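Local coordinates for putative polyprenyl synthetase (Streptomyces coelicolor, PDB 3NF2) that builds isoprenoid chains as a polyprenyl synthetase of the FPP/GGPP synthase family, a prenyltransferase that probably needs magnesium, joining allylic and homoallylic diphosphates, at the interface of chains A and B. Coordinates in Å, arbitrary orientation; residue numbers count along the deposited sequence, not the author numbering. Chains: chain A/B, Putative polyprenyl synthetase.

Contacts 1 and 2 belong to one two-fold symmetric interface, their C-alpha centres about 13 Å apart, and illustrate how a few helices can pair a mainly helical enzyme. Both draw on helices 77-98, 115-134 and 139-165: contact 1 is the self-paired middle, where 115-134 meets its own copy, and contact 2 a flank, where the start of this helix in chain B enters between 77-98 and 139-165 of chain A. The two patches also touch, for the imidazole of A:His93 in contact 2 lies close to the carboxylate of B:Asp123 in contact 1. The flank has a twin with chains exchanged.

Contact 1: the interface of chains A and B. Residues chain A 89, 123, 126-127, 130, 156; chain B 89, 123, 126-127, 130, 156.
A:Phe126 and B:Phe126 meet where helix 115-134 packs on its own copy, a worked example of how a two-fold axis pairs identical residues without stacking them flat. Each CG is anti to its backbone N (chi1 -176°), and the two side chains run past each other in opposite directions. The rings meet edge to face, their planes 72° apart, with the CD2 atoms 3.4 Å from each other. Further out, CZ of A:Phe126 reaches the methyl CB of B:Ala127. Behind this pair, CB of A:Phe126 sits 3.6 Å above the ring plane of A:Phe89, toward its rim, so the phenylalanine in the middle is backed by a second one from its own chain.

A:Phe89 in turn carries the contact with B:Asp123. Ring and carboxylate come tip to tip, with CG of B:Asp123 lying in the ring plane at its edge, 3.5 Å from CE2 of A:Phe89. The carboxylate therefore faces ring C-H groups and not the pi cloud, an arrangement that would be expected to be weakly favourable. The same carboxylates approach one another across the axis, OD1 of A:Asp123 being 3.5 Å from OD1 of B:Asp123 with their planes nearly perpendicular. Such closeness would be expected to make two full charges costly, a cost that the imidazole ND1 of A:His93, near OD2 of B:Asp123, may partly offset. Beside A:Asp123, the CD1 methyl of B:Ile156 rests 3.5 Å from the backbone O of A:Asp123 and 3.7 Å from CB of A:Ala127.

Toward the far end, A:Asn130 and B:Asn130 also meet tip to tip. Their ND2 atoms are 3.2 Å apart, but the N-H groups point elsewhere, so this is packing and not a hydrogen bond. Together these pairs form a seam of phenylalanines, alanines and isoleucines, with paired aspartates and asparagines set into it, that joins the two subunits, consistent with the homodimer typical of this synthase family.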
# COMPACT_ATOMS: atom_id res chain seq x y z
N PHE A 89 7.50 -3.35 -3.27
CA PHE A 89 6.16 -2.74 -3.34
C PHE A 89 6.23 -1.46 -4.15
O PHE A 89 5.38 -1.20 -5.01
CB PHE A 89 5.63 -2.48 -1.91
CG PHE A 89 4.99 -1.11 -1.69
CD1 PHE A 89 5.68 -0.11 -1.00
CD2 PHE A 89 3.69 -0.84 -2.13
CE1 PHE A 89 5.10 1.15 -0.77
CE2 PHE A 89 3.10 0.42 -1.90
CZ PHE A 89 3.81 1.42 -1.23
N ASP A 123 0.52 -4.07 -2.73
CA ASP A 123 -0.10 -3.84 -1.41
C ASP A 123 0.25 -4.92 -0.39
O ASP A 123 0.44 -4.63 0.79
CB ASP A 123 -1.63 -3.78 -1.52
CG ASP A 123 -2.11 -2.53 -2.22
OD1 ASP A 123 -1.34 -1.56 -2.30
OD2 ASP A 123 -3.26 -2.52 -2.69
N PHE A 126 3.79 -4.52 1.01
CA PHE A 126 3.85 -3.40 1.92
C PHE A 126 3.21 -3.75 3.28
O PHE A 126 3.74 -3.38 4.33
CB PHE A 126 3.21 -2.14 1.29
CG PHE A 126 3.32 -0.89 2.14
CD1 PHE A 126 4.41 -0.66 2.98
CD2 PHE A 126 2.34 0.08 2.06
CE1 PHE A 126 4.48 0.50 3.76
CE2 PHE A 126 2.41 1.25 2.83
CZ PHE A 126 3.48 1.45 3.68
N ALA A 127 2.10 -4.48 3.26
CA ALA A 127 1.51 -4.95 4.51
C ALA A 127 2.38 -6.02 5.20
O ALA A 127 2.48 -6.04 6.44
CB ALA A 127 0.10 -5.45 4.29
N ASN A 130 5.42 -4.47 7.30
CA ASN A 130 4.99 -4.04 8.62
C ASN A 130 4.78 -5.22 9.56
O ASN A 130 5.09 -5.13 10.75
CB ASN A 130 3.70 -3.22 8.52
CG ASN A 130 3.91 -1.89 7.84
OD1 ASN A 130 4.90 -1.22 8.07
ND2 ASN A 130 2.96 -1.51 7.00
N ILE A 156 6.61 7.39 -1.49
CA ILE A 156 5.32 7.76 -2.08
C ILE A 156 5.37 9.24 -2.51
O ILE A 156 4.98 9.57 -3.64
CB ILE A 156 4.14 7.46 -1.12
CG1 ILE A 156 3.97 5.95 -0.94
CG2 ILE A 156 2.85 8.06 -1.64
CD1 ILE A 156 3.33 5.57 0.40
N PHE B 89 -8.04 3.40 1.40
CA PHE B 89 -6.95 2.82 0.60
C PHE B 89 -7.46 1.58 -0.12
O PHE B 89 -7.20 1.39 -1.31
CB PHE B 89 -5.75 2.49 1.51
CG PHE B 89 -5.11 1.12 1.28
CD1 PHE B 89 -5.34 0.08 2.18
CD2 PHE B 89 -4.25 0.89 0.21
CE1 PHE B 89 -4.75 -1.19 2.00
CE2 PHE B 89 -3.64 -0.36 0.02
CZ PHE B 89 -3.90 -1.41 0.91
N ASP B 123 -1.83 4.20 -1.81
CA ASP B 123 -0.60 3.91 -1.04
C ASP B 123 -0.34 4.93 0.07
O ASP B 123 0.12 4.58 1.15
CB ASP B 123 0.63 3.88 -1.95
CG ASP B 123 0.64 2.68 -2.86
OD1 ASP B 123 -0.07 1.70 -2.57
OD2 ASP B 123 1.37 2.71 -3.87
N PHE B 126 -2.61 4.40 3.11
CA PHE B 126 -2.18 3.23 3.85
C PHE B 126 -0.92 3.51 4.68
O PHE B 126 -0.81 3.08 5.83
CB PHE B 126 -2.00 2.02 2.91
CG PHE B 126 -1.66 0.72 3.62
CD1 PHE B 126 -2.14 0.43 4.90
CD2 PHE B 126 -0.89 -0.23 2.98
CE1 PHE B 126 -1.81 -0.77 5.53
CE2 PHE B 126 -0.55 -1.43 3.61
CZ PHE B 126 -1.02 -1.70 4.89
N ALA B 127 0.02 4.26 4.11
CA ALA B 127 1.20 4.67 4.88
C ALA B 127 0.85 5.69 5.98
O ALA B 127 1.41 5.64 7.08
CB ALA B 127 2.28 5.21 3.97
N ASN B 130 -0.64 3.99 9.29
CA ASN B 130 0.42 3.49 10.16
C ASN B 130 1.11 4.63 10.91
O ASN B 130 1.48 4.47 12.07
CB ASN B 130 1.45 2.70 9.34
CG ASN B 130 0.89 1.41 8.81
OD1 ASN B 130 0.16 0.71 9.49
ND2 ASN B 130 1.24 1.08 7.58
N ILE B 156 -6.50 -7.40 1.86
CA ILE B 156 -5.74 -7.72 0.65
C ILE B 156 -6.03 -9.17 0.24
O ILE B 156 -6.30 -9.44 -0.94
CB ILE B 156 -4.21 -7.46 0.85
CG1 ILE B 156 -3.95 -5.95 1.00
CG2 ILE B 156 -3.41 -8.00 -0.30
CD1 ILE B 156 -2.70 -5.63 1.81

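Contact 2: the interface of chains A and B. Residues chain A 93, 97, 159, 163; chain B 116, 119-120.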
# COMPACT_ATOMS: atom_id res chain seq x y z
N HIS A 93 4.38 -0.96 -8.03
CA HIS A 93 3.47 0.15 -8.25
C HIS A 93 4.05 1.24 -9.14
O HIS A 93 3.34 1.73 -10.03
CB HIS A 93 3.04 0.75 -6.90
CG HIS A 93 2.08 -0.11 -6.15
ND1 HIS A 93 1.39 0.34 -5.04
CD2 HIS A 93 1.67 -1.39 -6.36
CE1 HIS A 93 0.62 -0.63 -4.59
NE2 HIS A 93 0.77 -1.68 -5.37
N MET A 97 2.49 2.64 -12.66
CA MET A 97 2.22 4.07 -12.77
C MET A 97 2.99 4.71 -13.93
O MET A 97 2.48 5.61 -14.59
CB MET A 97 2.56 4.78 -11.45
CG MET A 97 1.57 4.53 -10.32
SD MET A 97 1.88 5.54 -8.87
CE MET A 97 2.81 4.42 -7.86
N GLN A 159 7.54 9.63 -5.65
CA GLN A 159 6.72 9.25 -6.79
C GLN A 159 5.66 10.30 -7.16
O GLN A 159 5.42 10.54 -8.35
CB GLN A 159 6.09 7.87 -6.53
CG GLN A 159 5.30 7.31 -7.71
CD GLN A 159 6.15 7.08 -8.95
OE1 GLN A 159 7.38 6.99 -8.87
NE2 GLN A 159 5.49 6.98 -10.10
N ILE A 163 5.47 12.13 -10.84
CA ILE A 163 4.23 12.38 -11.58
C ILE A 163 3.93 13.89 -11.77
O ILE A 163 3.55 14.32 -12.86
CB ILE A 163 3.02 11.65 -10.90
CG1 ILE A 163 3.27 10.14 -10.88
CG2 ILE A 163 1.71 11.96 -11.62
CD1 ILE A 163 2.31 9.37 -9.99
N ALA B 116 -2.87 5.90 -12.26
CA ALA B 116 -1.63 6.17 -11.53
C ALA B 116 -1.87 6.89 -10.20
O ALA B 116 -1.30 6.51 -9.17
CB ALA B 116 -0.65 6.98 -12.38
N ILE B 119 -3.62 4.66 -7.53
CA ILE B 119 -2.63 3.79 -6.90
C ILE B 119 -1.82 4.54 -5.86
O ILE B 119 -1.60 4.06 -4.75
CB ILE B 119 -1.67 3.16 -7.94
CG1 ILE B 119 -2.45 2.26 -8.89
CG2 ILE B 119 -0.58 2.34 -7.25
CD1 ILE B 119 -1.82 2.11 -10.27
N LEU B 120 -1.40 5.75 -6.23
CA LEU B 120 -0.51 6.58 -5.43
C LEU B 120 -1.19 7.06 -4.14
O LEU B 120 -0.68 6.84 -3.04
CB LEU B 120 -0.09 7.78 -6.27
CG LEU B 120 0.91 8.78 -5.71
CD1 LEU B 120 2.31 8.20 -5.70
CD2 LEU B 120 0.84 10.08 -6.52
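A:Met97 lies against the first turn of helix 115-134 of chain B and shows how a flexible thioether can fit itself to a helix surface. Its CG is 3.8 Å from CA of B:Ala116, and its sulfur SD comes 3.3 Å from the backbone carbonyl O of the same residue. The chain then bends at its last torsion (chi3 -97°), which turns the terminal CE toward the CG2 methyl of B:Ile119. A:Met97 and B:Ile119 lie alongside with their tips pointing oppositely, and the methionine runs roughly perpendicular to B:Leu120, with SD over its CB.

On either side of the methionine, other chain A residues take up the two branched side chains. The imidazole of A:His93 receives CG2 of B:Ile119 over one face, near the CG-ND1 bond, with ND1 3.6 Å from the methyl. B:Leu120 divides its two methyls between residues of helix 139-165. CD1 packs 3.7 Å from CG of A:Gln159, reaching the aliphatic stem of that residue, and CD2 meets CD1 of A:Ile163 tip to tip at 3.8 Å. With CG anti to the backbone N (chi1 -177°), B:Leu120 extends far enough from its own helix to make both contacts.

A second layer of packing within chain A supports this arrangement. CE of A:Met97 rests 3.8 Å from CG of A:Gln159 and a similar distance from CB of A:His93, so neighbours on two helices flank the methionine tip. The residue also belongs to the DDLMD stretch, the first aspartate-rich motif that binds magnesium and substrate diphosphate in this family; the subunit contact may therefore steady the end of helix 77-98 that carries it. Beyond the sulfur, CD1 of A:Ile163 lies 4.0 Å from SD of A:Met97.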